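Local coordinates for dITP/XTP pyrophosphatase (PDB 4BNQ), which probably hydrolyses, with magnesium, non-canonical purine nucleoside triphosphates such as XTP, dITP and ITP to their monophosphates and diphosphate, clearing them from the nucleotide pool, at residues N15-I20 against S176-A181; F36-T41 against I50-A55; I65-G70 against C117-S122. All blocks are in the same frame, centred on the assembly; numbering follows the deposited sequence.

Interaction 1 of 3, residues N15-I20 against S176-A181; sequences NDFKVI and SHRRNA
Two helices of the Ham1 fold meet here on one side of the central antiparallel sheet: the last turns of helix 11-20 and the first turn of helix 177-191, whose segments 15-20 and 177-181 cross at -51° with their axes 10.6 Å apart. At that separation the backbones stay apart and side chains bridge the gap, R178 above all.

The charged part is a salt bridge. The CG of R178 stands anti to its backbone N, and bends at chi2 and chi3 swing the guanidinium round to D16. Its NH2 donates to D16 OD2 over 3.1 Å, near the guanidinium plane and onto the anti lone pair of the oxygen; NE adds a weak bond to the same atom. K172 also pairs with D16 OD2, so one carboxylate oxygen answers two cations, which would favour its charged form. The far nitrogen of R178, NH1, turns to D67 on strand 64-73. H177, R178 and K172 are predicted substrate-binding residues, and the position of D16 is consistent with a second-shell role, orienting R178 and K172.

The apolar part lies along the same arginine. Its aliphatic stem crosses the F17 ring at about a right angle, R178 CD sitting over one face 3.3 Å from F17 CZ, while the ring itself reaches I119 and D67 of the sheet. I20 fills the other end, its CD1 packing 3.9 Å from R179 CA; the R179 guanidinium points off to N183 and G173.

Capping and water complete the junction. S176 is the N-cap of helix 177-191: its OG takes the N-H of R179 at 2.9 Å, nearly straight at 160°. A water links the two segments, 2.6 Å from that same S176 OG and giving a weak bond to D16 OD2.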
loop_
_atom_site.group_PDB
_atom_site.type_symbol
_atom_site.label_atom_id
_atom_site.label_comp_id
_atom_site.label_asym_id
_atom_site.label_seq_id
_atom_site.Cartn_x
_atom_site.Cartn_y
_atom_site.Cartn_z
ATOM N N ASN A 15 -8.854 13.082 12.884
ATOM C CA ASN A 15 -10.027 12.851 12.056
ATOM C C ASN A 15 -9.835 11.698 11.080
ATOM O O ASN A 15 -10.708 10.848 10.949
ATOM C CB ASN A 15 -10.414 14.126 11.307
ATOM C CG ASN A 15 -10.772 15.264 12.251
ATOM O OD1 ASN A 15 -11.279 15.030 13.362
ATOM N ND2 ASN A 15 -10.506 16.502 11.822
ATOM N N ASP A 16 -8.694 11.662 10.396
ATOM C CA ASP A 16 -8.426 10.579 9.450
ATOM C C ASP A 16 -8.389 9.265 10.180
ATOM O O ASP A 16 -8.851 8.250 9.674
ATOM C CB ASP A 16 -7.061 10.742 8.788
ATOM C CG ASP A 16 -7.047 11.783 7.707
ATOM O OD1 ASP A 16 -8.089 12.427 7.474
ATOM O OD2 ASP A 16 -5.971 11.964 7.093
ATOM N N PHE A 17 -7.794 9.276 11.364
ATOM C CA PHE A 17 -7.635 8.039 12.101
ATOM C C PHE A 17 -8.987 7.504 12.543
ATOM O O PHE A 17 -9.170 6.293 12.641
ATOM C CB PHE A 17 -6.703 8.229 13.296
ATOM C CG PHE A 17 -5.247 8.207 12.927
ATOM C CD1 PHE A 17 -4.677 7.068 12.368
ATOM C CD2 PHE A 17 -4.448 9.322 13.111
ATOM C CE1 PHE A 17 -3.323 7.045 12.006
ATOM C CE2 PHE A 17 -3.097 9.306 12.751
ATOM C CZ PHE A 17 -2.540 8.161 12.203
ATOM N N LYS A 18 -9.934 8.407 12.793
ATOM C CA LYS A 18 -11.268 7.990 13.220
ATOM C C LYS A 18 -11.996 7.267 12.086
ATOM O O LYS A 18 -12.657 6.258 12.323
ATOM C CB LYS A 18 -12.088 9.168 13.767
ATOM C CG LYS A 18 -11.672 9.558 15.186
ATOM C CD LYS A 18 -12.456 10.755 15.730
ATOM C CE LYS A 18 -12.209 11.988 14.895
ATOM N NZ LYS A 18 -12.886 13.210 15.434
ATOM N N VAL A 19 -11.842 7.779 10.862
ATOM C CA VAL A 19 -12.345 7.116 9.660
ATOM C C VAL A 19 -11.746 5.718 9.484
ATOM O O VAL A 19 -12.458 4.759 9.201
ATOM C CB VAL A 19 -12.029 7.937 8.402
ATOM C CG1 VAL A 19 -12.447 7.154 7.124
ATOM C CG2 VAL A 19 -12.717 9.303 8.477
ATOM N N ILE A 20 -10.438 5.616 9.692
ATOM C CA ILE A 20 -9.675 4.389 9.459
ATOM C C ILE A 20 -9.827 3.336 10.565
ATOM O O ILE A 20 -9.610 2.157 10.329
ATOM C CB ILE A 20 -8.177 4.746 9.269
ATOM C CG1 ILE A 20 -7.951 5.354 7.889
ATOM C CG2 ILE A 20 -7.273 3.540 9.391
ATOM C CD1 ILE A 20 -6.655 6.158 7.838
ATOM N N SER A 176 -5.254 6.908 1.198
ATOM C CA SER A 176 -4.195 7.802 1.641
ATOM C C SER A 176 -2.958 7.022 2.067
ATOM O O SER A 176 -3.023 5.822 2.338
ATOM C CB SER A 176 -4.668 8.681 2.801
ATOM O OG SER A 176 -4.738 7.915 4.004
ATOM N N HIS A 177 -1.835 7.727 2.115
ATOM C CA HIS A 177 -0.579 7.226 2.658
ATOM C C HIS A 177 -0.738 6.731 4.103
ATOM O O HIS A 177 -0.090 5.764 4.522
ATOM C CB HIS A 177 0.485 8.330 2.576
ATOM C CG HIS A 177 0.069 9.632 3.188
ATOM N ND1 HIS A 177 -1.087 10.304 2.788
ATOM C CD2 HIS A 177 0.623 10.386 4.142
ATOM C CE1 HIS A 177 -1.199 11.406 3.494
ATOM N NE2 HIS A 177 -0.177 11.500 4.318
ATOM N N ARG A 178 -1.604 7.398 4.851
ATOM C CA ARG A 178 -1.870 7.031 6.231
ATOM C C ARG A 178 -2.707 5.745 6.274
ATOM O O ARG A 178 -2.488 4.901 7.124
ATOM C CB ARG A 178 -2.581 8.178 6.943
ATOM C CG ARG A 178 -2.796 7.999 8.440
ATOM C CD ARG A 178 -2.740 9.356 9.184
ATOM N NE ARG A 178 -3.142 10.453 8.329
ATOM C CZ ARG A 178 -2.370 11.469 7.970
ATOM N NH1 ARG A 178 -1.124 11.591 8.422
ATOM N NH2 ARG A 178 -2.865 12.374 7.144
ATOM N N ARG A 179 -3.656 5.594 5.356
ATOM C CA ARG A 179 -4.385 4.333 5.257
ATOM C C ARG A 179 -3.414 3.197 4.981
ATOM O O ARG A 179 -3.529 2.124 5.570
ATOM C CB ARG A 179 -5.449 4.382 4.163
ATOM C CG ARG A 179 -6.064 3.022 3.856
ATOM C CD ARG A 179 -6.773 2.449 5.078
ATOM N NE ARG A 179 -7.131 1.046 4.904
ATOM C CZ ARG A 179 -8.357 0.619 4.637
ATOM N NH1 ARG A 179 -9.347 1.494 4.513
ATOM N NH2 ARG A 179 -8.592 -0.679 4.493
ATOM N N ASN A 180 -2.447 3.433 4.102
ATOM C CA ASN A 180 -1.511 2.372 3.732
ATOM C C ASN A 180 -0.598 1.969 4.881
ATOM O O ASN A 180 -0.309 0.793 5.047
ATOM C CB ASN A 180 -0.668 2.763 2.511
ATOM C CG ASN A 180 -1.453 2.682 1.227
ATOM O OD1 ASN A 180 -2.453 1.974 1.150
ATOM N ND2 ASN A 180 -1.015 3.417 0.213
ATOM N N ALA A 181 -0.141 2.946 5.661
ATOM C CA ALA A 181 0.678 2.661 6.827
ATOM C C ALA A 181 -0.106 1.879 7.862
ATOM O O ALA A 181 0.423 0.965 8.487
ATOM C CB ALA A 181 1.167 3.947 7.446
HETATM O O HOH W 1 -6.030 9.238 5.778
#

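Interaction 2 of 3, residues F36-T41 against I50-A55; sequences FDVEET and ILKSEA. With PO4 (phosphate ion), chain C.
The F36 ring meets the helix edge-on: K52 O lies at the rim of the ring, in the ring plane, 3.7 Å from F36 CZ, and the ring also touches A56. The other flat group is the carboxylate of E40, whose OE2 lies 3.4 Å from K52 NZ, a long salt bridge whose hydrogen bond is weak. E40 is the centre of an inverse gamma turn, and its chain runs extended beyond CG to get there. K52 bends at chi3, and its NZ also donates to O3 of a phosphate ion, probably from the crystallisation liquor, at 2.4 Å, very short for such a bond; S8, N9 and K13 hold that ion too. Between these ends V38 seats on the helix, CG2 against A55 CB at 3.7 Å and CB near K52 CG, while L51 CD1 reaches T41 OG1.

E39 points away from the helix; it and D68 are predicted magnesium ligands. The loop, between helices 29-32 and 45-60, lies along the outer side of helix 45-60, whose S53 points away from it to the sheet. K52 runs from the helix to strand 64-73, with a salt bridge to D68 OD1 and a hydrogen bond to D67 O.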
loop_
_atom_site.group_PDB
_atom_site.type_symbol
_atom_site.label_atom_id
_atom_site.label_comp_id
_atom_site.label_asym_id
_atom_site.label_seq_id
_atom_site.Cartn_x
_atom_site.Cartn_y
_atom_site.Cartn_z
ATOM N N PHE A 36 0.733 18.554 25.068
ATOM C CA PHE A 36 1.735 17.663 24.506
ATOM C C PHE A 36 2.633 18.444 23.552
ATOM O O PHE A 36 2.152 19.130 22.640
ATOM C CB PHE A 36 1.041 16.562 23.706
ATOM C CG PHE A 36 1.925 15.395 23.379
ATOM C CD1 PHE A 36 2.539 14.667 24.388
ATOM C CD2 PHE A 36 2.106 14.995 22.075
ATOM C CE1 PHE A 36 3.339 13.582 24.082
ATOM C CE2 PHE A 36 2.901 13.908 21.768
ATOM C CZ PHE A 36 3.516 13.202 22.770
ATOM N N ASP A 37 3.936 18.341 23.752
ATOM C CA ASP A 37 4.870 19.106 22.938
ATOM C C ASP A 37 6.221 18.397 22.944
ATOM O O ASP A 37 7.045 18.631 23.825
ATOM C CB ASP A 37 5.004 20.527 23.506
ATOM C CG ASP A 37 5.917 21.407 22.672
ATOM O OD1 ASP A 37 6.386 20.945 21.607
ATOM O OD2 ASP A 37 6.147 22.578 23.063
ATOM N N VAL A 38 6.430 17.515 21.979
ATOM C CA VAL A 38 7.699 16.813 21.862
ATOM C C VAL A 38 8.588 17.502 20.830
ATOM O O VAL A 38 8.148 17.821 19.721
ATOM C CB VAL A 38 7.502 15.336 21.460
ATOM C CG1 VAL A 38 8.852 14.647 21.317
ATOM C CG2 VAL A 38 6.641 14.611 22.476
ATOM N N GLU A 39 9.841 17.735 21.195
ATOM C CA GLU A 39 10.795 18.321 20.256
ATOM C C GLU A 39 11.146 17.376 19.085
ATOM O O GLU A 39 11.869 16.389 19.262
ATOM C CB GLU A 39 12.056 18.728 21.004
ATOM C CG GLU A 39 12.907 19.742 20.259
ATOM C CD GLU A 39 12.266 21.126 20.154
ATOM O OE1 GLU A 39 11.356 21.437 20.960
ATOM O OE2 GLU A 39 12.684 21.903 19.258
ATOM N N GLU A 40 10.639 17.670 17.889
ATOM C CA GLU A 40 10.941 16.827 16.726
ATOM C C GLU A 40 12.358 17.104 16.214
ATOM O O GLU A 40 12.563 17.900 15.297
ATOM C CB GLU A 40 9.877 16.967 15.612
ATOM C CG GLU A 40 8.535 16.265 15.933
ATOM C CD GLU A 40 7.423 16.525 14.909
ATOM O OE1 GLU A 40 7.658 16.361 13.681
ATOM O OE2 GLU A 40 6.297 16.880 15.340
ATOM N N THR A 41 13.332 16.427 16.819
ATOM C CA THR A 41 14.733 16.608 16.461
ATOM C C THR A 41 15.237 15.532 15.535
ATOM O O THR A 41 16.447 15.406 15.347
ATOM C CB THR A 41 15.641 16.558 17.683
ATOM O OG1 THR A 41 15.407 15.325 18.383
ATOM C CG2 THR A 41 15.388 17.768 18.594
ATOM N N ILE A 50 8.892 8.039 16.199
ATOM C CA ILE A 50 9.390 7.325 17.365
ATOM C C ILE A 50 9.496 8.244 18.586
ATOM O O ILE A 50 9.132 7.863 19.701
ATOM C CB ILE A 50 10.770 6.698 17.078
ATOM C CG1 ILE A 50 10.627 5.541 16.080
ATOM C CG2 ILE A 50 11.423 6.219 18.373
ATOM C CD1 ILE A 50 11.949 4.871 15.711
ATOM N N LEU A 51 9.987 9.457 18.381
ATOM C CA LEU A 51 10.130 10.381 19.495
ATOM C C LEU A 51 8.749 10.672 20.086
ATOM O O LEU A 51 8.577 10.714 21.303
ATOM C CB LEU A 51 10.835 11.682 19.051
ATOM C CG LEU A 51 12.335 11.634 18.714
ATOM C CD1 LEU A 51 12.753 12.887 17.941
ATOM C CD2 LEU A 51 13.178 11.512 19.974
ATOM N N LYS A 52 7.749 10.851 19.235
ATOM C CA LYS A 52 6.426 11.176 19.760
ATOM C C LYS A 52 5.775 9.999 20.475
ATOM O O LYS A 52 5.266 10.167 21.583
ATOM C CB LYS A 52 5.521 11.793 18.679
ATOM C CG LYS A 52 5.951 13.235 18.283
ATOM C CD LYS A 52 5.130 13.820 17.124
ATOM C CE LYS A 52 5.445 13.121 15.810
ATOM N NZ LYS A 52 4.921 13.871 14.637
ATOM N N SER A 53 5.812 8.808 19.870
ATOM C CA SER A 53 5.139 7.655 20.475
ATOM C C SER A 53 5.806 7.234 21.779
ATOM O O SER A 53 5.122 6.949 22.767
ATOM C CB SER A 53 5.072 6.465 19.514
ATOM O OG SER A 53 6.372 6.050 19.172
ATOM N N GLU A 54 7.137 7.200 21.790
ATOM C CA GLU A 54 7.859 6.826 23.005
ATOM C C GLU A 54 7.612 7.816 24.141
ATOM O O GLU A 54 7.438 7.419 25.300
ATOM C CB GLU A 54 9.350 6.612 22.717
ATOM C CG GLU A 54 9.553 5.333 21.933
ATOM C CD GLU A 54 11.007 4.952 21.718
ATOM O OE1 GLU A 54 11.912 5.776 22.004
ATOM O OE2 GLU A 54 11.239 3.821 21.225
ATOM N N ALA A 55 7.541 9.098 23.805
ATOM C CA ALA A 55 7.327 10.108 24.839
ATOM C C ALA A 55 5.941 9.980 25.479
ATOM O O ALA A 55 5.812 10.059 26.705
ATOM C CB ALA A 55 7.555 11.515 24.289
HETATM P P PO4 C . 1.972 15.902 14.943
HETATM O O1 PO4 C . 1.407 14.517 14.623
HETATM O O2 PO4 C . 1.607 16.865 13.838
HETATM O O3 PO4 C . 3.485 15.802 15.025
HETATM O O4 PO4 C . 1.431 16.397 16.254
#

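Interaction 3 of 3, residues I65-G70 against C117-S122; sequences IADDSG and CVISMS
Strands 64-73 and 112-123 are antiparallel neighbours in the central sheet, and the tight part of this contact begins with their backbone. Two hydrogen-bonded pairs, A66 with S120 and D68 with V118, supply four N-H to O bonds. The two carbonyls on 117-122 receive their donors in plane: A66 N reaches S120 O over 3.0 Å and D68 N reaches V118 O at 167°. In the reverse direction S120 N and V118 N stand above the planes of the A66 and D68 carbonyls. CA-H...O contacts fill in, I65 CA lying 3.2 Å from S120 O.

The face of I65, D67 and S69 is close-packed around D67: I119 CD1 lies 3.6 Å from D67 OD2, and C117 SG, anti to its backbone N, comes 3.4 Å from D67 OD2. Further along, the CG2 of I65 touches M121 CE at 4.0 Å. Looser is the face of A66 and D68, where A66 CB and S120 OG approach only to 4.2 Å and the S120 hydroxyl pairs with S53 of helix 45-60. S69 is the partly exposed member of the pairing; its OG lies 3.4 Å from C117 CB.

Acidic groups leave this paired backbone on both faces. S69 OG donates to the syn lone pair of D67 OD1 at 2.6 Å; K13 makes a salt bridge to D67 OD1 and R178 one to OD2, which would favour the charged form. D68, the predicted proton acceptor and magnesium ligand, projects from the other face, where OD1 makes a salt bridge with K52 and E40 is close by; the lysine would tend to lower its pKa and the neighbouring carboxylate to raise it.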
loop_
_atom_site.group_PDB
_atom_site.type_symbol
_atom_site.label_atom_id
_atom_site.label_comp_id
_atom_site.label_asym_id
_atom_site.label_seq_id
_atom_site.Cartn_x
_atom_site.Cartn_y
_atom_site.Cartn_z
ATOM N N ILE A 65 0.198 5.218 19.551
ATOM C CA ILE A 65 0.829 5.393 18.252
ATOM C C ILE A 65 1.064 6.866 17.949
ATOM O O ILE A 65 0.340 7.742 18.407
ATOM C CB ILE A 65 0.018 4.780 17.098
ATOM C CG1 ILE A 65 -1.330 5.486 16.946
ATOM C CG2 ILE A 65 -0.171 3.293 17.311
ATOM C CD1 ILE A 65 -2.131 5.018 15.713
ATOM N N ALA A 66 2.067 7.132 17.135
ATOM C CA ALA A 66 2.275 8.477 16.656
ATOM C C ALA A 66 2.448 8.429 15.148
ATOM O O ALA A 66 2.581 7.348 14.560
ATOM C CB ALA A 66 3.472 9.111 17.323
ATOM N N ASP A 67 2.437 9.608 14.538
ATOM C CA ASP A 67 2.402 9.744 13.103
ATOM C C ASP A 67 3.325 10.903 12.723
ATOM O O ASP A 67 3.223 12.003 13.281
ATOM C CB ASP A 67 0.956 10.034 12.686
ATOM C CG ASP A 67 0.806 10.388 11.198
ATOM O OD1 ASP A 67 1.541 11.252 10.670
ATOM O OD2 ASP A 67 -0.084 9.809 10.552
ATOM N N ASP A 68 4.239 10.662 11.792
ATOM C CA ASP A 68 4.965 11.771 11.192
ATOM C C ASP A 68 4.917 11.629 9.688
ATOM O O ASP A 68 5.425 10.652 9.136
ATOM C CB ASP A 68 6.404 11.856 11.692
ATOM C CG ASP A 68 6.995 13.241 11.491
ATOM O OD1 ASP A 68 6.616 14.161 12.240
ATOM O OD2 ASP A 68 7.826 13.431 10.578
ATOM N N SER A 69 4.289 12.604 9.033
ATOM C CA SER A 69 4.006 12.517 7.613
ATOM C C SER A 69 4.504 13.770 6.905
ATOM O O SER A 69 4.726 14.797 7.528
ATOM C CB SER A 69 2.503 12.398 7.383
ATOM O OG SER A 69 1.935 11.297 8.070
ATOM N N GLY A 70 4.653 13.683 5.593
ATOM C CA GLY A 70 5.068 14.822 4.804
ATOM C C GLY A 70 4.903 14.612 3.312
ATOM O O GLY A 70 4.433 13.567 2.851
ATOM N N CYS A 117 3.719 8.599 4.997
ATOM C CA CYS A 117 3.275 8.495 6.380
ATOM C C CYS A 117 3.984 7.365 7.109
ATOM O O CYS A 117 3.925 6.205 6.676
ATOM C CB CYS A 117 1.772 8.260 6.465
ATOM S SG CYS A 117 1.267 7.755 8.151
ATOM N N VAL A 118 4.655 7.708 8.207
ATOM C CA VAL A 118 5.233 6.706 9.090
ATOM C C VAL A 118 4.506 6.683 10.430
ATOM O O VAL A 118 4.421 7.696 11.110
ATOM C CB VAL A 118 6.715 6.944 9.354
ATOM C CG1 VAL A 118 7.219 5.933 10.385
ATOM C CG2 VAL A 118 7.509 6.837 8.054
ATOM N N ILE A 119 3.977 5.515 10.787
ATOM C CA ILE A 119 3.281 5.296 12.054
ATOM C C ILE A 119 4.225 4.532 12.975
ATOM O O ILE A 119 4.744 3.492 12.581
ATOM C CB ILE A 119 2.034 4.421 11.833
ATOM C CG1 ILE A 119 1.026 5.129 10.923
ATOM C CG2 ILE A 119 1.353 4.057 13.153
ATOM C CD1 ILE A 119 0.356 6.356 11.541
ATOM N N SER A 120 4.468 5.019 14.190
ATOM C CA SER A 120 5.207 4.199 15.149
ATOM C C SER A 120 4.346 3.796 16.346
ATOM O O SER A 120 3.598 4.616 16.884
ATOM C CB SER A 120 6.482 4.891 15.622
ATOM O OG SER A 120 6.167 5.972 16.460
ATOM N N MET A 121 4.455 2.539 16.761
ATOM C CA MET A 121 3.739 2.060 17.941
ATOM C C MET A 121 4.722 1.855 19.090
ATOM O O MET A 121 5.780 1.251 18.920
ATOM C CB MET A 121 3.005 0.753 17.630
ATOM C CG MET A 121 2.243 0.155 18.814
ATOM S SD MET A 121 1.215 -1.285 18.350
ATOM C CE MET A 121 -0.341 -0.491 18.580
ATOM N N SER A 122 4.379 2.373 20.261
ATOM C CA SER A 122 5.245 2.227 21.413
ATOM C C SER A 122 4.420 1.897 22.627
ATOM O O SER A 122 3.236 2.246 22.703
ATOM C CB SER A 122 6.035 3.507 21.657
ATOM O OG SER A 122 6.770 3.834 20.498
#

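From the N terminus, helix 11-20 opens interaction 1, which closes only at the start of helix 177-191, so most of the chain lies inside its loop. Interactions 2 and 3 are both nested there, in series: 36-41 folds back on 50-55 across a short connection, then helix 45-60 leads into strand 64-73, and 65-70 waits for its partner 117-122. The sheet of interaction 3 separates the other two. R178 and F17 of interaction 1 reach it at D67, while S53 of interaction 2 reaches it at S120 and S122. Interactions 1 and 2 do not touch, their nearest atoms being about 9 Å apart.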